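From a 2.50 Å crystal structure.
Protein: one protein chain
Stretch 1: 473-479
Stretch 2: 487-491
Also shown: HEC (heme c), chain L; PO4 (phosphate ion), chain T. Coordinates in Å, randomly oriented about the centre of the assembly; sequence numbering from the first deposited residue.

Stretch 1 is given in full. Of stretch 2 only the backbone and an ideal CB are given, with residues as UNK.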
ATOM      1  N   CYS A 473       3.666   5.170   9.700  1.00 35.30           N
ATOM      2  CA  CYS A 473       2.671   5.735   8.788  1.00 30.56           C
ATOM      3  C   CYS A 473       1.423   4.868   8.728  1.00 35.05           C
ATOM      4  O   CYS A 473       0.296   5.365   8.852  1.00 37.43           O
ATOM      5  CB  CYS A 473       3.260   5.882   7.383  1.00 30.18           C
ATOM      6  SG  CYS A 473       4.856   6.684   7.278  1.00 32.62           S
ATOM      7  N   VAL A 474       1.611   3.556   8.552  1.00 30.15           N
ATOM      8  CA  VAL A 474       0.485   2.642   8.386  1.00 33.66           C
ATOM      9  C   VAL A 474      -0.212   2.322   9.695  1.00 37.15           C
ATOM     10  O   VAL A 474      -1.191   1.563   9.694  1.00 37.21           O
ATOM     11  CB  VAL A 474       0.935   1.348   7.680  1.00 34.46           C
ATOM     12  CG1 VAL A 474       1.476   1.684   6.302  1.00 34.99           C
ATOM     13  CG2 VAL A 474       1.982   0.627   8.504  1.00 31.04           C
ATOM     14  N   THR A 475       0.253   2.875  10.815  1.00 35.97           N
ATOM     15  CA  THR A 475      -0.561   2.858  12.024  1.00 33.11           C
ATOM     16  C   THR A 475      -1.828   3.680  11.823  1.00 37.74           C
ATOM     17  O   THR A 475      -2.917   3.283  12.254  1.00 43.53           O
ATOM     18  CB  THR A 475       0.235   3.392  13.213  1.00 33.53           C
ATOM     19  OG1 THR A 475       1.416   2.605  13.406  1.00 33.50           O
ATOM     20  CG2 THR A 475      -0.604   3.352  14.474  1.00 31.31           C
ATOM     21  N   CYS A 476      -1.705   4.823  11.154  1.00 31.45           N
ATOM     22  CA  CYS A 476      -2.825   5.719  10.918  1.00 32.54           C
ATOM     23  C   CYS A 476      -3.347   5.692   9.489  1.00 35.34           C
ATOM     24  O   CYS A 476      -4.533   5.949   9.279  1.00 34.16           O
ATOM     25  CB  CYS A 476      -2.436   7.158  11.275  1.00 40.25           C
ATOM     26  SG  CYS A 476      -1.787   7.411  12.960  1.00 38.13           S
ATOM     27  N   HIS A 477      -2.504   5.387   8.503  1.00 38.87           N
ATOM     28  CA  HIS A 477      -2.894   5.408   7.099  1.00 34.93           C
ATOM     29  C   HIS A 477      -2.927   3.996   6.535  1.00 34.40           C
ATOM     30  O   HIS A 477      -2.064   3.173   6.843  1.00 42.74           O
ATOM     31  CB  HIS A 477      -1.926   6.244   6.258  1.00 24.54           C
ATOM     32  CG  HIS A 477      -1.840   7.678   6.665  1.00 25.85           C
ATOM     33  ND1 HIS A 477      -2.689   8.646   6.170  1.00 21.28           N
ATOM     34  CD2 HIS A 477      -0.988   8.315   7.501  1.00 25.10           C
ATOM     35  CE1 HIS A 477      -2.370   9.816   6.697  1.00 33.95           C
ATOM     36  NE2 HIS A 477      -1.342   9.642   7.507  1.00 32.77           N
ATOM     37  N   SER A 478      -3.917   3.722   5.711  1.00 32.38           N
ATOM     38  CA  SER A 478      -3.876   2.495   4.934  1.00 30.93           C
ATOM     39  C   SER A 478      -3.075   2.732   3.660  1.00 33.48           C
ATOM     40  O   SER A 478      -3.289   3.742   2.982  1.00 32.82           O
ATOM     41  CB  SER A 478      -5.277   2.032   4.578  1.00 28.20           C
ATOM     42  OG  SER A 478      -5.225   0.972   3.639  1.00 39.39           O
ATOM     43  N   PRO A 479      -2.146   1.837   3.307  1.00 28.60           N
ATOM     44  CA  PRO A 479      -1.417   1.998   2.043  1.00 20.36           C
ATOM     45  C   PRO A 479      -2.185   1.500   0.832  1.00 25.49           C
ATOM     46  O   PRO A 479      -1.718   1.691  -0.298  1.00 26.87           O
ATOM     47  CB  PRO A 479      -0.157   1.156   2.269  1.00 20.52           C
ATOM     48  CG  PRO A 479      -0.634   0.051   3.140  1.00 22.67           C
ATOM     49  CD  PRO A 479      -1.692   0.646   4.052  1.00 21.78           C
ATOM     50  N   UNK A 487      -7.441  11.139   3.113  1.00 24.50           N
ATOM     51  CA  UNK A 487      -6.013  10.901   3.332  1.00 25.79           C
ATOM     52  C   UNK A 487      -5.720   9.439   3.645  1.00 22.68           C
ATOM     53  O   UNK A 487      -4.725   9.121   4.305  1.00 33.81           O
ATOM     54  CB  UNK A 487      -5.500  11.785   4.471  1.00 25.79           C
ATOM     55  N   UNK A 488      -6.597   8.547   3.180  1.00 25.14           N
ATOM     56  CA  UNK A 488      -6.464   7.108   3.400  1.00 28.75           C
ATOM     57  C   UNK A 488      -6.331   6.773   4.883  1.00 27.84           C
ATOM     58  O   UNK A 488      -5.684   5.790   5.251  1.00 30.20           O
ATOM     59  CB  UNK A 488      -5.255   6.567   2.634  1.00 28.75           C
ATOM     60  N   UNK A 489      -6.950   7.586   5.737  1.00 25.62           N
ATOM     61  CA  UNK A 489      -6.963   7.313   7.165  1.00 27.06           C
ATOM     62  C   UNK A 489      -7.867   6.125   7.465  1.00 30.82           C
ATOM     63  O   UNK A 489      -8.835   5.851   6.746  1.00 32.79           O
ATOM     64  CB  UNK A 489      -7.421   8.546   7.946  1.00 27.06           C
ATOM     65  N   UNK A 490      -7.543   5.412   8.546  1.00 38.54           N
ATOM     66  CA  UNK A 490      -8.320   4.241   8.931  1.00 43.75           C
ATOM     67  C   UNK A 490      -9.569   4.592   9.733  1.00 41.05           C
ATOM     68  O   UNK A 490     -10.469   3.755   9.842  1.00 47.45           O
ATOM     69  CB  UNK A 490      -7.443   3.285   9.743  1.00 43.75           C
ATOM     70  N   UNK A 491      -9.639   5.795  10.300  1.00 37.88           N
ATOM     71  CA  UNK A 491     -10.781   6.208  11.104  1.00 44.22           C
ATOM     72  C   UNK A 491     -11.041   7.688  10.879  1.00 42.11           C
ATOM     73  O   UNK A 491     -10.228   8.404  10.288  1.00 47.49           O
ATOM     74  CB  UNK A 491     -10.544   5.917  12.587  1.00 44.22           C
TER
HETATM   75 FE   HEC L 708      -0.289  11.205   8.129  1.00 26.37          FE
HETATM   76  CHA HEC L 708      -2.316  13.647   6.838  1.00 27.52           C
HETATM   77  CHB HEC L 708       1.318  10.952   5.126  1.00 23.55           C
HETATM   78  CHC HEC L 708       2.030   9.086   9.571  1.00 29.07           C
HETATM   79  CHD HEC L 708      -2.331  10.790  10.855  1.00 28.70           C
HETATM   80  NA  HEC L 708      -0.483  12.103   6.307  1.00 25.53           N
HETATM   81  C1A HEC L 708      -1.371  13.110   5.989  1.00 28.18           C
HETATM   82  C2A HEC L 708      -1.123  13.505   4.616  1.00 29.16           C
HETATM   83  C3A HEC L 708      -0.119  12.757   4.144  1.00 26.59           C
HETATM   84  C4A HEC L 708       0.300  11.865   5.199  1.00 26.11           C
HETATM   85  CMA HEC L 708       0.473  12.840   2.725  1.00 22.71           C
HETATM   86  CAA HEC L 708      -1.875  14.622   3.860  1.00 28.95           C
HETATM   87  CBA HEC L 708      -1.291  15.941   4.376  1.00 34.92           C
HETATM   88  CGA HEC L 708      -2.016  17.116   3.780  1.00 41.32           C
HETATM   89  O1A HEC L 708      -1.376  17.825   2.963  1.00 40.49           O
HETATM   90  O2A HEC L 708      -3.210  17.347   4.114  1.00 43.03           O
HETATM   91  NB  HEC L 708       1.346  10.190   7.479  1.00 25.45           N
HETATM   92  C1B HEC L 708       1.887  10.309   6.210  1.00 26.10           C
HETATM   93  C2B HEC L 708       3.171   9.644   6.214  1.00 24.98           C
HETATM   94  C3B HEC L 708       3.366   9.105   7.434  1.00 30.15           C
HETATM   95  C4B HEC L 708       2.222   9.457   8.258  1.00 29.83           C
HETATM   96  CMB HEC L 708       4.086   9.520   4.985  1.00 22.28           C
HETATM   97  CAB HEC L 708       4.596   8.296   7.933  1.00 29.15           C
HETATM   98  CBB HEC L 708       5.920   9.104   7.841  1.00 24.93           C
HETATM   99  NC  HEC L 708      -0.213  10.071   9.849  1.00 30.93           N
HETATM  100  C1C HEC L 708       0.888   9.359  10.297  1.00 33.37           C
HETATM  101  C2C HEC L 708       0.646   8.922  11.659  1.00 36.06           C
HETATM  102  C3C HEC L 708      -0.532   9.458  12.056  1.00 33.27           C
HETATM  103  C4C HEC L 708      -1.106  10.147  10.902  1.00 33.61           C
HETATM  104  CMC HEC L 708       1.682   8.162  12.526  1.00 28.93           C
HETATM  105  CAC HEC L 708      -1.258   9.287  13.424  1.00 35.31           C
HETATM  106  CBC HEC L 708      -0.423   9.780  14.631  1.00 34.40           C
HETATM  107  ND  HEC L 708      -2.049  12.080   8.746  1.00 24.39           N
HETATM  108  C1D HEC L 708      -2.709  11.745   9.928  1.00 25.06           C
HETATM  109  C2D HEC L 708      -3.894  12.557  10.024  1.00 30.31           C
HETATM  110  C3D HEC L 708      -3.892  13.446   8.778  1.00 29.13           C
HETATM  111  C4D HEC L 708      -2.701  13.094   8.044  1.00 27.09           C
HETATM  112  CMD HEC L 708      -4.938  12.530  11.155  1.00 30.09           C
HETATM  113  CAD HEC L 708      -4.938  14.514   8.416  1.00 33.17           C
HETATM  114  CBD HEC L 708      -4.304  15.866   8.745  1.00 36.85           C
HETATM  115  CGD HEC L 708      -5.307  16.981   8.593  1.00 48.46           C
HETATM  116  O1D HEC L 708      -4.883  18.107   8.215  1.00 37.89           O
HETATM  117  O2D HEC L 708      -6.522  16.746   8.843  1.00 49.80           O
HETATM  118  P   PO4 T 723      -5.369  -2.263   4.558  1.00 79.17           P
HETATM  119  O1  PO4 T 723      -6.420  -1.567   3.718  1.00 68.55           O
HETATM  120  O2  PO4 T 723      -5.997  -2.790   5.827  1.00 91.65           O
HETATM  121  O3  PO4 T 723      -4.777  -3.415   3.782  1.00 70.49           O
HETATM  122  O4  PO4 T 723      -4.264  -1.306   4.935  1.00 73.28           O

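Stretch 1 carries a heme c on C473 and C476, with H477 NE2 on the heme FE at 2.0 Å, so whatever passes alongside must fit a histidine whose orientation is already committed.

Position 487 has phi/psi of 60/25, a left-handed backbone that glycine, asparagine or aspartate adopts most readily. Its main contribution needs no side chain: H477 ND1 donates to the carbonyl O of 487 at 2.8 Å. The ideal CB lies 4.3 Å from H477 CE1 and points sideways, so a long chain could lead off past the heme. The residue is K487; its end leads away from stretch 1, and its CE comes 3.6 Å from heme O2A.

Position 488 repeats the left-handed backbone, at 55/31, but here CA-to-CB points toward stretch 1. The backbone O of 488 accepts from S478 N at 2.8 Å, while the ideal CB sits 3.5 Å from S478 O, a carbonyl within reach of a side-chain donor. A side chain that can bring an N-H to this oxygen would suit, glutamine or asparagine among them; a small residue would also fit but could not bring a donor to it. In Q488, NE2 donates to S478 O at 2.6 Å, and a water that donates to P479 O makes a weak bond with the same NE2.

Position 489 lies across from H477, CA to CA 4.5 Å, in a single beta bridge. CA-to-CB points away overall, yet the ideal CB is still 4.1 Å from C476 O, and the imidazole face and porphyrin edge offer a nonpolar surface. Leucine, isoleucine or methionine could reach it. L489 does so, its CD2 over one face of the H477 ring, 3.5 Å from CE1, and 3.6 Å from heme C2D.

Position 490 donates its backbone N to C476 O at 3.1 Å, and its CB points toward stretch 1. Ahead lies the carbonyl O of V474, an acceptor that suits a long donor; a phosphate ion, probably from the crystallisation liquor, sits farther on. Lysine could offer one ammonium; arginine offers several N-H groups on a flat plate. R490 uses them, NE and NH2 each donating to V474 O at 3.0 Å, while NH1 reaches phosphate O4 in a weak bond at 3.3 Å. One face of the guanidinium lies against H477 C and S478 CA.

At position 491 the ideal CB finds nothing of stretch 1 within 5.5 Å, so almost any residue would serve. It is K491, which makes no contact with stretch 1.

Stretch 2 (487-491) KQLRK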
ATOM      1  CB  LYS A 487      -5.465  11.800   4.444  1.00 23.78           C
ATOM      2  CG  LYS A 487      -5.769  13.287   4.245  1.00 28.40           C
ATOM      3  CD  LYS A 487      -5.307  13.773   2.878  1.00 31.91           C
ATOM      4  CE  LYS A 487      -5.661  15.230   2.660  1.00 33.76           C
ATOM      5  NZ  LYS A 487      -5.252  15.697   1.311  1.00 40.58           N
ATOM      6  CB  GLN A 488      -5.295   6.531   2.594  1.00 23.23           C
ATOM      7  CG  GLN A 488      -5.494   6.647   1.083  1.00 28.93           C
ATOM      8  CD  GLN A 488      -4.328   6.120   0.276  1.00 27.03           C
ATOM      9  OE1 GLN A 488      -3.949   6.706  -0.736  1.00 33.18           O
ATOM     10  NE2 GLN A 488      -3.756   5.005   0.710  1.00 23.01           N
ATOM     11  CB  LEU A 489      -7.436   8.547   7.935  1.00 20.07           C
ATOM     12  CG  LEU A 489      -6.529   9.778   7.884  1.00 23.04           C
ATOM     13  CD1 LEU A 489      -7.251  11.001   8.422  1.00 20.89           C
ATOM     14  CD2 LEU A 489      -5.253   9.525   8.674  1.00 22.35           C
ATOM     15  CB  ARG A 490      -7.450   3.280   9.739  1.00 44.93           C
ATOM     16  CG  ARG A 490      -6.130   2.952   9.063  1.00 45.22           C
ATOM     17  CD  ARG A 490      -5.310   1.971   9.872  1.00 32.29           C
ATOM     18  NE  ARG A 490      -4.108   1.564   9.152  1.00 38.33           N
ATOM     19  CZ  ARG A 490      -4.078   0.616   8.217  1.00 34.03           C
ATOM     20  NH1 ARG A 490      -5.186  -0.025   7.878  1.00 33.37           N
ATOM     21  NH2 ARG A 490      -2.939   0.311   7.616  1.00 31.55           N
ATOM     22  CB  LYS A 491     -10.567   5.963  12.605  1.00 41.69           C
ATOM     23  CG  LYS A 491     -10.305   4.521  13.022  1.00 45.60           C
ATOM     24  CD  LYS A 491      -9.933   4.469  14.499  1.00 54.03           C
ATOM     25  CE  LYS A 491      -9.390   3.112  14.904  1.00 59.75           C
ATOM     26  NZ  LYS A 491     -10.460   2.123  15.188  1.00 69.15           N
TER
HETATM   27  O   HOH W   1      -2.495   3.858  -2.142  1.00 26.43           O
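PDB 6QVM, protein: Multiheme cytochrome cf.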